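Local coordinates for protein salt-tolerant glutaminase (PDB 3AGD) that probably hydrolyses L-glutamine to L-glutamate and ammonium, as a salt-tolerant member of the glutaminase family, at residues H121-V125 with R134-A138; M237-M242 with P256-G260; L331-F337 with R413-D418; R405-L411 with V437-D443. All coordinates share one frame; numbering follows the deposited sequence.

Interaction 1 of 4, residues H121-V125 with R134-A138; sequences HQLLV and RLDRA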
loop_
_atom_site.group_PDB
_atom_site.type_symbol
_atom_site.label_atom_id
_atom_site.label_comp_id
_atom_site.label_asym_id
_atom_site.label_seq_id
_atom_site.Cartn_x
_atom_site.Cartn_y
_atom_site.Cartn_z
ATOM N N HIS A 121 -26.026 -6.155 3.578
ATOM C CA HIS A 121 -27.110 -5.498 4.297
ATOM C C HIS A 121 -27.886 -6.503 5.151
ATOM O O HIS A 121 -28.291 -6.195 6.269
ATOM C CB HIS A 121 -28.048 -4.796 3.313
ATOM C CG HIS A 121 -28.911 -3.753 3.951
ATOM N ND1 HIS A 121 -29.997 -4.064 4.743
ATOM C CD2 HIS A 121 -28.814 -2.403 3.961
ATOM C CE1 HIS A 121 -30.529 -2.949 5.213
ATOM N NE2 HIS A 121 -29.829 -1.928 4.754
ATOM N N GLN A 122 -28.064 -7.708 4.616
ATOM C CA GLN A 122 -28.769 -8.792 5.293
ATOM C C GLN A 122 -28.043 -9.258 6.559
ATOM O O GLN A 122 -28.658 -9.843 7.448
ATOM C CB GLN A 122 -28.942 -9.980 4.322
ATOM C CG GLN A 122 -29.305 -11.326 4.978
ATOM C CD GLN A 122 -30.788 -11.480 5.282
ATOM O OE1 GLN A 122 -31.575 -11.881 4.421
ATOM N NE2 GLN A 122 -31.176 -11.153 6.507
ATOM N N LEU A 123 -26.744 -8.990 6.642
ATOM C CA LEU A 123 -25.934 -9.401 7.792
ATOM C C LEU A 123 -25.764 -8.334 8.863
ATOM O O LEU A 123 -25.381 -8.638 9.989
ATOM C CB LEU A 123 -24.526 -9.792 7.327
ATOM C CG LEU A 123 -24.292 -11.033 6.468
ATOM C CD1 LEU A 123 -22.988 -10.868 5.682
ATOM C CD2 LEU A 123 -24.256 -12.273 7.350
ATOM N N LEU A 124 -26.049 -7.090 8.499
ATOM C CA LEU A 124 -25.856 -5.928 9.361
ATOM C C LEU A 124 -25.851 -5.938 10.893
ATOM O O LEU A 124 -24.850 -5.553 11.489
ATOM C CB LEU A 124 -26.752 -4.786 8.873
ATOM C CG LEU A 124 -26.057 -4.097 7.694
ATOM C CD1 LEU A 124 -26.868 -2.917 7.201
ATOM C CD2 LEU A 124 -24.663 -3.651 8.141
ATOM N N VAL A 125 -26.922 -6.354 11.552
ATOM C CA VAL A 125 -26.929 -6.313 13.014
ATOM C C VAL A 125 -26.759 -7.668 13.693
ATOM O O VAL A 125 -25.980 -7.810 14.634
ATOM C CB VAL A 125 -28.234 -5.654 13.521
ATOM C CG1 VAL A 125 -28.294 -5.681 15.040
ATOM C CG2 VAL A 125 -28.306 -4.228 13.018
ATOM N N ARG A 134 -31.727 -2.866 10.789
ATOM C CA ARG A 134 -30.672 -2.967 9.791
ATOM C C ARG A 134 -30.457 -1.631 9.081
ATOM O O ARG A 134 -29.318 -1.229 8.846
ATOM C CB ARG A 134 -30.988 -4.064 8.772
ATOM C CG ARG A 134 -30.994 -5.480 9.358
ATOM C CD ARG A 134 -30.427 -6.468 8.346
ATOM N NE ARG A 134 -30.948 -7.830 8.470
ATOM C CZ ARG A 134 -30.790 -8.615 9.528
ATOM N NH1 ARG A 134 -30.125 -8.188 10.584
ATOM N NH2 ARG A 134 -31.288 -9.842 9.521
ATOM N N LEU A 135 -31.542 -0.934 8.757
ATOM C CA LEU A 135 -31.413 0.358 8.090
ATOM C C LEU A 135 -30.753 1.330 9.061
ATOM O O LEU A 135 -29.824 2.046 8.689
ATOM C CB LEU A 135 -32.780 0.907 7.667
ATOM C CG LEU A 135 -32.797 1.761 6.390
ATOM C CD1 LEU A 135 -34.088 2.554 6.336
ATOM C CD2 LEU A 135 -31.604 2.702 6.347
ATOM N N ASP A 136 -31.228 1.357 10.305
ATOM C CA ASP A 136 -30.640 2.245 11.302
ATOM C C ASP A 136 -29.139 1.990 11.408
ATOM O O ASP A 136 -28.355 2.923 11.520
ATOM C CB ASP A 136 -31.279 2.043 12.687
ATOM C CG ASP A 136 -32.696 2.603 12.777
ATOM O OD1 ASP A 136 -33.064 3.461 11.946
ATOM O OD2 ASP A 136 -33.439 2.191 13.697
ATOM N N ARG A 137 -28.741 0.723 11.368
ATOM C CA ARG A 137 -27.327 0.372 11.471
ATOM C C ARG A 137 -26.520 0.906 10.281
ATOM O O ARG A 137 -25.409 1.414 10.449
ATOM C CB ARG A 137 -27.172 -1.148 11.581
ATOM C CG ARG A 137 -25.722 -1.633 11.702
ATOM C CD ARG A 137 -24.995 -0.963 12.856
ATOM N NE ARG A 137 -23.675 -1.542 13.075
ATOM C CZ ARG A 137 -22.613 -0.849 13.474
ATOM N NH1 ARG A 137 -21.449 -1.458 13.654
ATOM N NH2 ARG A 137 -22.710 0.458 13.675
ATOM N N ALA A 138 -27.079 0.799 9.079
ATOM C CA ALA A 138 -26.394 1.290 7.889
ATOM C C ALA A 138 -26.231 2.810 7.985
ATOM O O ALA A 138 -25.154 3.351 7.742
ATOM C CB ALA A 138 -27.186 0.918 6.633
#

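Interaction 2 of 4, residues M237-M242 with P256-G260; sequences MTSSGM and PAKSG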
loop_
_atom_site.group_PDB
_atom_site.type_symbol
_atom_site.label_atom_id
_atom_site.label_comp_id
_atom_site.label_asym_id
_atom_site.label_seq_id
_atom_site.Cartn_x
_atom_site.Cartn_y
_atom_site.Cartn_z
ATOM N N MET A 237 -12.035 -2.686 -1.836
ATOM C CA MET A 237 -12.252 -1.510 -2.677
ATOM C C MET A 237 -11.200 -1.524 -3.787
ATOM O O MET A 237 -11.490 -1.266 -4.955
ATOM C CB MET A 237 -12.097 -0.221 -1.855
ATOM C CG MET A 237 -13.295 0.162 -1.001
ATOM S SD MET A 237 -12.918 1.581 0.078
ATOM C CE MET A 237 -12.809 2.909 -1.123
ATOM N N THR A 238 -9.968 -1.827 -3.403
ATOM C CA THR A 238 -8.860 -1.870 -4.340
ATOM C C THR A 238 -9.120 -2.873 -5.461
ATOM O O THR A 238 -9.044 -2.532 -6.640
ATOM C CB THR A 238 -7.551 -2.250 -3.611
ATOM O OG1 THR A 238 -7.292 -1.297 -2.572
ATOM C CG2 THR A 238 -6.372 -2.260 -4.580
ATOM N N SER A 239 -9.451 -4.105 -5.089
ATOM C CA SER A 239 -9.696 -5.165 -6.065
ATOM C C SER A 239 -10.910 -5.004 -6.978
ATOM O O SER A 239 -10.839 -5.348 -8.160
ATOM C CB SER A 239 -9.799 -6.516 -5.350
ATOM O OG SER A 239 -8.585 -6.833 -4.697
ATOM N N SER A 240 -12.018 -4.488 -6.450
ATOM C CA SER A 240 -13.230 -4.358 -7.261
ATOM C C SER A 240 -13.902 -2.994 -7.335
ATOM O O SER A 240 -14.798 -2.791 -8.159
ATOM C CB SER A 240 -14.260 -5.382 -6.793
ATOM O OG SER A 240 -13.700 -6.679 -6.827
ATOM N N GLY A 241 -13.483 -2.063 -6.488
ATOM C CA GLY A 241 -14.097 -0.745 -6.509
ATOM C C GLY A 241 -14.202 -0.063 -7.866
ATOM O O GLY A 241 -15.229 0.547 -8.181
ATOM N N MET A 242 -13.149 -0.156 -8.674
ATOM C CA MET A 242 -13.135 0.478 -9.992
ATOM C C MET A 242 -12.856 -0.548 -11.092
ATOM O O MET A 242 -12.166 -0.257 -12.074
ATOM C CB MET A 242 -12.059 1.565 -10.023
ATOM C CG MET A 242 -12.218 2.646 -8.959
ATOM S SD MET A 242 -13.729 3.606 -9.145
ATOM C CE MET A 242 -13.367 4.540 -10.596
ATOM N N PRO A 256 -7.430 3.405 -3.851
ATOM C CA PRO A 256 -8.647 2.615 -3.632
ATOM C C PRO A 256 -9.861 3.541 -3.739
ATOM O O PRO A 256 -9.930 4.551 -3.044
ATOM C CB PRO A 256 -8.444 2.068 -2.225
ATOM C CG PRO A 256 -6.944 1.877 -2.155
ATOM C CD PRO A 256 -6.423 3.144 -2.802
ATOM N N ALA A 257 -10.811 3.211 -4.610
ATOM C CA ALA A 257 -11.972 4.078 -4.780
ATOM C C ALA A 257 -13.274 3.385 -5.148
ATOM O O ALA A 257 -13.296 2.207 -5.510
ATOM C CB ALA A 257 -11.660 5.146 -5.821
ATOM N N LYS A 258 -14.360 4.144 -5.047
ATOM C CA LYS A 258 -15.691 3.657 -5.390
ATOM C C LYS A 258 -16.565 4.835 -5.805
ATOM O O LYS A 258 -16.639 5.844 -5.100
ATOM C CB LYS A 258 -16.343 2.943 -4.205
ATOM C CG LYS A 258 -17.673 2.280 -4.561
ATOM C CD LYS A 258 -17.455 1.108 -5.511
ATOM C CE LYS A 258 -18.765 0.474 -5.961
ATOM N NZ LYS A 258 -19.427 1.261 -7.040
ATOM N N SER A 259 -17.221 4.707 -6.952
ATOM C CA SER A 259 -18.102 5.760 -7.439
ATOM C C SER A 259 -19.567 5.405 -7.171
ATOM O O SER A 259 -19.897 4.248 -6.888
ATOM C CB SER A 259 -17.892 5.967 -8.942
ATOM O OG SER A 259 -18.675 7.048 -9.430
ATOM N N GLY A 260 -20.429 6.416 -7.257
ATOM C CA GLY A 260 -21.860 6.239 -7.059
ATOM C C GLY A 260 -22.555 6.933 -8.220
ATOM O O GLY A 260 -22.097 7.994 -8.652
HETATM O O HOH W 1 -10.260 0.900 -6.266
HETATM O O HOH W 2 -16.967 2.628 -8.955
HETATM O O HOH W 3 -18.041 -0.338 -9.467
#

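Interaction 3 of 4, residues L331-F337 with R413-D418; sequences LQGVIRF and RVDRID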
loop_
_atom_site.group_PDB
_atom_site.type_symbol
_atom_site.label_atom_id
_atom_site.label_comp_id
_atom_site.label_asym_id
_atom_site.label_seq_id
_atom_site.Cartn_x
_atom_site.Cartn_y
_atom_site.Cartn_z
ATOM N N LEU A 331 12.905 7.836 20.521
ATOM C CA LEU A 331 12.066 7.339 19.438
ATOM C C LEU A 331 10.950 8.337 19.119
ATOM O O LEU A 331 10.702 9.264 19.890
ATOM C CB LEU A 331 11.465 5.984 19.831
ATOM C CG LEU A 331 12.467 4.925 20.311
ATOM C CD1 LEU A 331 11.755 3.604 20.558
ATOM C CD2 LEU A 331 13.556 4.746 19.262
ATOM N N GLN A 332 10.275 8.145 17.987
ATOM C CA GLN A 332 9.198 9.054 17.585
ATOM C C GLN A 332 8.342 8.431 16.483
ATOM O O GLN A 332 8.712 7.404 15.912
ATOM C CB GLN A 332 9.798 10.368 17.069
ATOM C CG GLN A 332 10.510 10.205 15.731
ATOM C CD GLN A 332 11.302 11.427 15.309
ATOM O OE1 GLN A 332 11.017 12.546 15.733
ATOM N NE2 GLN A 332 12.297 11.219 14.450
ATOM N N GLY A 333 7.199 9.062 16.200
ATOM C CA GLY A 333 6.298 8.606 15.149
ATOM C C GLY A 333 5.323 7.492 15.481
ATOM O O GLY A 333 5.186 7.080 16.634
ATOM N N VAL A 334 4.625 7.018 14.451
ATOM C CA VAL A 334 3.667 5.925 14.592
ATOM C C VAL A 334 4.473 4.649 14.389
ATOM O O VAL A 334 4.841 4.309 13.264
ATOM C CB VAL A 334 2.562 6.013 13.517
ATOM C CG1 VAL A 334 1.749 4.728 13.486
ATOM C CG2 VAL A 334 1.663 7.204 13.808
ATOM N N ILE A 335 4.735 3.939 15.480
ATOM C CA ILE A 335 5.549 2.741 15.408
ATOM C C ILE A 335 4.826 1.408 15.284
ATOM O O ILE A 335 4.021 1.029 16.134
ATOM C CB ILE A 335 6.508 2.680 16.616
ATOM C CG1 ILE A 335 7.403 3.922 16.613
ATOM C CG2 ILE A 335 7.364 1.414 16.552
ATOM C CD1 ILE A 335 8.363 3.993 17.788
ATOM N N ARG A 336 5.141 0.705 14.202
ATOM C CA ARG A 336 4.594 -0.613 13.920
ATOM C C ARG A 336 5.808 -1.465 13.560
ATOM O O ARG A 336 6.917 -1.162 14.005
ATOM C CB ARG A 336 3.597 -0.531 12.763
ATOM C CG ARG A 336 2.374 0.327 13.104
ATOM C CD ARG A 336 1.544 0.679 11.879
ATOM N NE ARG A 336 0.386 -0.190 11.677
ATOM C CZ ARG A 336 0.452 -1.495 11.440
ATOM N NH1 ARG A 336 1.628 -2.094 11.380
ATOM N NH2 ARG A 336 -0.656 -2.197 11.245
ATOM N N PHE A 337 5.633 -2.513 12.765
ATOM C CA PHE A 337 6.778 -3.349 12.418
ATOM C C PHE A 337 7.964 -2.553 11.882
ATOM O O PHE A 337 9.080 -2.681 12.382
ATOM C CB PHE A 337 6.415 -4.401 11.376
ATOM C CG PHE A 337 7.588 -5.247 10.964
ATOM C CD1 PHE A 337 7.993 -6.328 11.746
ATOM C CD2 PHE A 337 8.337 -4.918 9.837
ATOM C CE1 PHE A 337 9.133 -7.067 11.409
ATOM C CE2 PHE A 337 9.480 -5.650 9.495
ATOM C CZ PHE A 337 9.876 -6.726 10.283
ATOM N N ARG A 413 8.186 11.353 22.214
ATOM C CA ARG A 413 7.846 11.773 20.856
ATOM C C ARG A 413 7.105 10.698 20.064
ATOM O O ARG A 413 6.684 10.935 18.932
ATOM C CB ARG A 413 9.110 12.178 20.094
ATOM C CG ARG A 413 9.796 13.434 20.613
ATOM C CD ARG A 413 9.075 14.686 20.171
ATOM N NE ARG A 413 9.749 15.896 20.639
ATOM C CZ ARG A 413 9.413 17.127 20.264
ATOM N NH1 ARG A 413 8.414 17.310 19.414
ATOM N NH2 ARG A 413 10.072 18.176 20.742
ATOM N N VAL A 414 6.955 9.514 20.643
ATOM C CA VAL A 414 6.242 8.450 19.954
ATOM C C VAL A 414 4.747 8.741 20.052
ATOM O O VAL A 414 4.218 8.945 21.147
ATOM C CB VAL A 414 6.545 7.070 20.581
ATOM C CG1 VAL A 414 5.675 6.000 19.932
ATOM C CG2 VAL A 414 8.014 6.728 20.387
ATOM N N ASP A 415 4.072 8.777 18.908
ATOM C CA ASP A 415 2.642 9.051 18.876
ATOM C C ASP A 415 1.844 7.842 19.344
ATOM O O ASP A 415 0.885 7.977 20.103
ATOM C CB ASP A 415 2.218 9.463 17.466
ATOM C CG ASP A 415 2.815 10.792 17.053
ATOM O OD1 ASP A 415 2.725 11.750 17.853
ATOM O OD2 ASP A 415 3.370 10.888 15.938
ATOM N N ARG A 416 2.238 6.663 18.881
ATOM C CA ARG A 416 1.587 5.423 19.274
ATOM C C ARG A 416 2.360 4.231 18.736
ATOM O O ARG A 416 3.216 4.371 17.863
ATOM C CB ARG A 416 0.128 5.389 18.799
ATOM C CG ARG A 416 -0.090 5.593 17.314
ATOM C CD ARG A 416 -1.541 5.979 17.067
ATOM N NE ARG A 416 -1.863 6.090 15.650
ATOM C CZ ARG A 416 -1.937 5.057 14.818
ATOM N NH1 ARG A 416 -1.711 3.830 15.264
ATOM N NH2 ARG A 416 -2.241 5.251 13.542
ATOM N N ILE A 417 2.061 3.055 19.270
ATOM C CA ILE A 417 2.751 1.845 18.864
ATOM C C ILE A 417 1.759 0.691 18.867
ATOM O O ILE A 417 0.905 0.613 19.750
ATOM C CB ILE A 417 3.905 1.548 19.845
ATOM C CG1 ILE A 417 4.660 0.289 19.418
ATOM C CG2 ILE A 417 3.353 1.387 21.254
ATOM C CD1 ILE A 417 5.922 0.047 20.219
ATOM N N ASP A 418 1.856 -0.196 17.880
ATOM C CA ASP A 418 0.940 -1.325 17.830
ATOM C C ASP A 418 1.540 -2.454 18.655
ATOM O O ASP A 418 2.667 -2.343 19.138
ATOM C CB ASP A 418 0.669 -1.746 16.375
ATOM C CG ASP A 418 1.819 -2.509 15.746
ATOM O OD1 ASP A 418 2.981 -2.321 16.165
ATOM O OD2 ASP A 418 1.552 -3.294 14.806
HETATM O O HOH W 4 11.043 10.899 22.154
HETATM O O HOH W 5 3.109 -4.064 12.571
#

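Interaction 4 of 4, residues R405-L411 with V437-D443; sequences RTVVLNL and VRVEVED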
loop_
_atom_site.group_PDB
_atom_site.type_symbol
_atom_site.label_atom_id
_atom_site.label_comp_id
_atom_site.label_asym_id
_atom_site.label_seq_id
_atom_site.Cartn_x
_atom_site.Cartn_y
_atom_site.Cartn_z
ATOM N N ARG A 405 26.830 1.603 29.855
ATOM C CA ARG A 405 26.224 1.087 31.083
ATOM C C ARG A 405 24.734 1.394 31.200
ATOM O O ARG A 405 23.975 0.628 31.799
ATOM C CB ARG A 405 26.973 1.629 32.311
ATOM C CG ARG A 405 28.392 1.084 32.428
ATOM C CD ARG A 405 29.130 1.542 33.687
ATOM N NE ARG A 405 30.281 0.673 33.909
ATOM C CZ ARG A 405 31.544 1.002 33.661
ATOM N NH1 ARG A 405 31.851 2.204 33.193
ATOM N NH2 ARG A 405 32.501 0.100 33.838
ATOM N N THR A 406 24.311 2.511 30.626
ATOM C CA THR A 406 22.908 2.879 30.689
ATOM C C THR A 406 22.374 3.402 29.363
ATOM O O THR A 406 23.036 4.165 28.660
ATOM C CB THR A 406 22.659 3.951 31.775
ATOM O OG1 THR A 406 23.002 3.418 33.060
ATOM C CG2 THR A 406 21.196 4.364 31.795
ATOM N N VAL A 407 21.167 2.965 29.028
ATOM C CA VAL A 407 20.501 3.404 27.818
ATOM C C VAL A 407 19.167 3.986 28.251
ATOM O O VAL A 407 18.346 3.297 28.858
ATOM C CB VAL A 407 20.250 2.230 26.827
ATOM C CG1 VAL A 407 19.304 2.677 25.711
ATOM C CG2 VAL A 407 21.570 1.770 26.214
ATOM N N VAL A 408 18.972 5.269 27.974
ATOM C CA VAL A 408 17.720 5.931 28.305
ATOM C C VAL A 408 16.840 5.794 27.062
ATOM O O VAL A 408 17.184 6.309 25.999
ATOM C CB VAL A 408 17.939 7.431 28.610
ATOM C CG1 VAL A 408 16.614 8.103 28.924
ATOM C CG2 VAL A 408 18.898 7.586 29.779
ATOM N N LEU A 409 15.729 5.075 27.190
ATOM C CA LEU A 409 14.811 4.880 26.071
ATOM C C LEU A 409 13.631 5.841 26.230
ATOM O O LEU A 409 12.699 5.563 26.982
ATOM C CB LEU A 409 14.297 3.436 26.055
ATOM C CG LEU A 409 14.125 2.748 24.694
ATOM C CD1 LEU A 409 13.255 1.507 24.865
ATOM C CD2 LEU A 409 13.487 3.697 23.692
ATOM N N ASN A 410 13.670 6.962 25.516
ATOM C CA ASN A 410 12.610 7.965 25.607
ATOM C C ASN A 410 11.546 7.840 24.509
ATOM O O ASN A 410 11.848 7.933 23.314
ATOM C CB ASN A 410 13.225 9.365 25.574
ATOM C CG ASN A 410 12.197 10.453 25.788
ATOM O OD1 ASN A 410 11.306 10.656 24.961
ATOM N ND2 ASN A 410 12.308 11.155 26.912
ATOM N N LEU A 411 10.296 7.656 24.929
ATOM C CA LEU A 411 9.171 7.490 24.011
ATOM C C LEU A 411 8.219 8.696 23.968
ATOM O O LEU A 411 7.131 8.611 23.391
ATOM C CB LEU A 411 8.372 6.241 24.408
ATOM C CG LEU A 411 9.165 4.979 24.762
ATOM C CD1 LEU A 411 8.206 3.895 25.208
ATOM C CD2 LEU A 411 9.978 4.518 23.573
ATOM N N VAL A 437 23.241 -4.209 30.638
ATOM C CA VAL A 437 23.067 -2.778 30.415
ATOM C C VAL A 437 21.808 -2.314 31.133
ATOM O O VAL A 437 20.782 -2.992 31.106
ATOM C CB VAL A 437 22.919 -2.429 28.915
ATOM C CG1 VAL A 437 22.617 -0.931 28.754
ATOM C CG2 VAL A 437 24.192 -2.799 28.169
ATOM N N ARG A 438 21.894 -1.163 31.784
ATOM C CA ARG A 438 20.745 -0.629 32.491
ATOM C C ARG A 438 19.852 0.131 31.524
ATOM O O ARG A 438 20.312 1.004 30.788
ATOM C CB ARG A 438 21.186 0.308 33.613
ATOM C CG ARG A 438 20.050 1.145 34.143
ATOM C CD ARG A 438 20.469 2.086 35.255
ATOM N NE ARG A 438 19.305 2.842 35.701
ATOM C CZ ARG A 438 19.226 3.494 36.852
ATOM N NH1 ARG A 438 20.254 3.490 37.688
ATOM N NH2 ARG A 438 18.106 4.124 37.181
ATOM N N VAL A 439 18.569 -0.196 31.536
ATOM C CA VAL A 439 17.629 0.472 30.658
ATOM C C VAL A 439 16.541 1.185 31.443
ATOM O O VAL A 439 15.797 0.560 32.192
ATOM C CB VAL A 439 16.946 -0.528 29.710
ATOM C CG1 VAL A 439 16.045 0.216 28.740
ATOM C CG2 VAL A 439 17.991 -1.339 28.969
ATOM N N GLU A 440 16.453 2.498 31.291
ATOM C CA GLU A 440 15.397 3.219 31.971
ATOM C C GLU A 440 14.505 3.823 30.901
ATOM O O GLU A 440 14.933 4.667 30.111
ATOM C CB GLU A 440 15.965 4.278 32.917
ATOM C CG GLU A 440 16.900 5.285 32.315
ATOM C CD GLU A 440 17.751 5.946 33.387
ATOM O OE1 GLU A 440 18.689 5.290 33.895
ATOM O OE2 GLU A 440 17.472 7.114 33.733
ATOM N N VAL A 441 13.266 3.344 30.864
ATOM C CA VAL A 441 12.293 3.790 29.880
ATOM C C VAL A 441 11.484 5.000 30.332
ATOM O O VAL A 441 10.698 4.917 31.277
ATOM C CB VAL A 441 11.309 2.647 29.524
ATOM C CG1 VAL A 441 10.407 3.076 28.375
ATOM C CG2 VAL A 441 12.078 1.387 29.162
ATOM N N GLU A 442 11.689 6.123 29.650
ATOM C CA GLU A 442 10.966 7.351 29.946
ATOM C C GLU A 442 9.731 7.309 29.053
ATOM O O GLU A 442 9.795 7.634 27.866
ATOM C CB GLU A 442 11.837 8.565 29.624
ATOM C CG GLU A 442 13.197 8.516 30.309
ATOM C CD GLU A 442 14.010 9.778 30.109
ATOM O OE1 GLU A 442 14.047 10.291 28.970
ATOM O OE2 GLU A 442 14.624 10.252 31.090
ATOM N N ASP A 443 8.613 6.893 29.642
ATOM C CA ASP A 443 7.353 6.738 28.927
ATOM C C ASP A 443 6.221 7.485 29.639
ATOM O O ASP A 443 5.355 6.869 30.258
ATOM C CB ASP A 443 7.045 5.237 28.836
ATOM C CG ASP A 443 5.867 4.919 27.936
ATOM O OD1 ASP A 443 5.454 5.792 27.142
ATOM O OD2 ASP A 443 5.364 3.775 28.013
#

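Interaction 1 of 4, residues H121-V125 with R134-A138
The backbone oxygen of Gln122 sits against the guanidinium group of Arg134, 3.2 Å from NE. It lies over one face of that group, toward its rim, so no N-H of the arginine points at it well. The angle is poor for a hydrogen bond; what attraction remains is probably between charge and dipole. Arg134 reaches this place because its chain bends at chi2 (-144°) and runs back along the end of helix 114-123. On the way its CD passes 3.0 Å from His121 O. Arg134 NH1 donates a hydrogen bond to Gly126 O, beyond the segment; NH2 has a long, weak ion pair with Asp182. The Gln122 amide is turned 70° from the guanidinium plane and is held by Gln181 N and Asp182 OD1.

The two segments belong to consecutive helices, 114-123 and 131-146, of the glutaminase domain, joined by a short connection. Both pack beside helices 67-78 and 184-195. Leu124 points toward helix 131-146. Its CD1 lies 3.4 Å from Arg134 O and 3.9 Å from Ala138 CB. The same methyl covers one face of the His121 ring, 3.8 Å above its centre. The ring's CE1 meets Arg134 CB at 3.8 Å, and its ND1 is buried with no polar partner in the model. His121 also lies near Tyr191, a residue that binds L-glutamate. At the more open side, Val125 CG2 rests 3.6 Å from Arg137 CB. The Arg137 guanidinium group turns to salt bridges with Glu140 and Asp77.

Interaction 2 of 4, residues M237-M242 with P256-G260
The end of helix 227-240 lies against strand 257-259, with the CA atoms of Thr238 and Pro256 4.5 Å apart and those of Gly241 and Lys258 4.8 Å apart. Gly241 CA comes within 3.2 Å of Ala257 O in a CA-H...O contact, with no side chain between the backbones. Met237 points at the strand. A bend at chi3 (70°) brings its CE to 3.9 Å from Ala257 CA. Met242 is folded at chi2 and chi3, and its CG packs 4.1 Å from Ala257 CB. Thr238 and Pro256 lie side by side, with OG1 3.2 Å from CG of the proline; that hydroxyl hydrogen-bonds to Val234 O.

Strand 257-259 is an edge strand of the five-stranded antiparallel sheet in the glutaminase domain. Its other side pairs with strand 264-269. Lys258-Ser259-Gly260 resembles the K(T/S)G motif of the beta-lactamase clan. Lys258 lies close to Ser64, which binds L-glutamate and with Lys67 may form an SxxK motif.

Waters bridge the two segments. One molecule donates to Met237 O and accepts from Ala257 N, 2.9 Å away. A second links Gly241 O to Ser259 N. A third joins Gly241 O to Lys258 NZ. Lys258 CD lies 3.5 Å from Gly241 O, and its NZ also donates to Ser259 O in the carbonyl plane.

Interaction 3 of 4, residues L331-F337 with R413-D418
Val334 CG1 lies over the centre of one face of the Arg416 guanidinium group, 3.8 Å above its plane. The two side chains run side by side in the same direction. The Arg336 guanidinium group meets Asp418 differently. OD2 stands over one face toward the rim, 3.6 Å from NH1, and the carboxylate is turned 38° from the guanidinium plane. This is a long salt bridge of charge alone, since no N-H points at the oxygen.

The backbones pair in parallel. Ile335 N hydrogen-bonds to Arg416 O at 2.9 Å, and Asp418 N to Ile335 O at 3.0 Å. Between Gly333 and Val334 the register shifts by one, which makes a beta bulge. There Asp415 N reaches Gly333 O from above the carbonyl plane, 49° out of it. The chain turns a corner at Gly333, whose phi is positive (83°).

On the Ile335 side of the sheet, Val414 CG2 packs 3.6 Å from Leu331 CB and 3.8 Å from Ile335 CD1. Ile417 continues this patch toward helix 419-434. The strands belong to the mixed sheet of the STAS-like domain, and helices start right after Arg336 and Asp418. Asp418 OD1 caps Gly421 N. A water joins its OD2 to Phe337 N.

Arg413 forms a salt bridge with Glu390 of the second subunit. Gln332 OE1 hydrogen-bonds to Arg318 of its own chain and to Gln332 of the second subunit. Apolar groups thus pack on the Ile335 side, while Val334 and Arg416 share the other. Asp418, next to Arg336, probably steadies its positive charge.

Interaction 4 of 4, residues R405-L411 with V437-D443
Asn410 ND2 donates to Glu442 OE1 at 2.8 Å, and the bond is nearly straight at 164°. The oxygen lies close to the amide plane of Asn410 and is met on its anti side, out of the carboxylate plane. The carboxylate also packs on Val408, whose CG1 is 3.3 Å from Glu442 CD. Glu440 crosses the same face, its CG 4.0 Å from Val408 CG2. Its CG sits between the backbone N and the carbonyl carbon (chi1 55°), and the extended chain brings OE1 to 3.1 Å from Arg438 NE in a salt bridge. Thr406 lies alongside Arg438 on this face.

Segment 406-411 of strand 406-417 runs parallel to strand 438-442, their axes 18° apart. With helix 419-434 they form a beta-alpha-beta unit of the STAS-like domain. Six backbone hydrogen bonds, donated alternately by the two strands, run from Arg405-Arg438 to Leu411-Glu442. The last, Leu411 N to Glu442 O, is 3.0 Å long and almost straight.

Val407, Leu409, Val439 and Val441 make the opposite, apolar face, flanked by Val437 and Leu411. Leu411 CD1 lies 3.9 Å from Val441 CG1. Leu409 and Val439 continue onto Val429 of helix 419-434, which covers this side. Farther out, strand 326-332 pairs with the other edge of strand 406-417. The Asp443 carboxylate accepts from the backbone N atoms of Ile447 and Leu448, while Leu411 CD1 rests against its CG at 3.7 Å.

Interactions 1 and 2 belong to the glutaminase domain and are buried. Their centres are 21 Å apart, and they share no element. Interaction 1 joins two helices by side-chain packing around an arginine. Interaction 2 sets a helix end on an edge strand and uses bridging waters beside the substrate site. Interactions 3 and 4 lie in the STAS-like domain, away from the annotated sites, and are partly buried. Both use strand 406-417, and they touch where Leu331 of one packs on Leu409 and Leu411 of the other. Regular parallel pairing marks interaction 4, whereas interaction 3 has a bulge. Interactions 2 and 3 touch the second subunit; 1 and 4 do not.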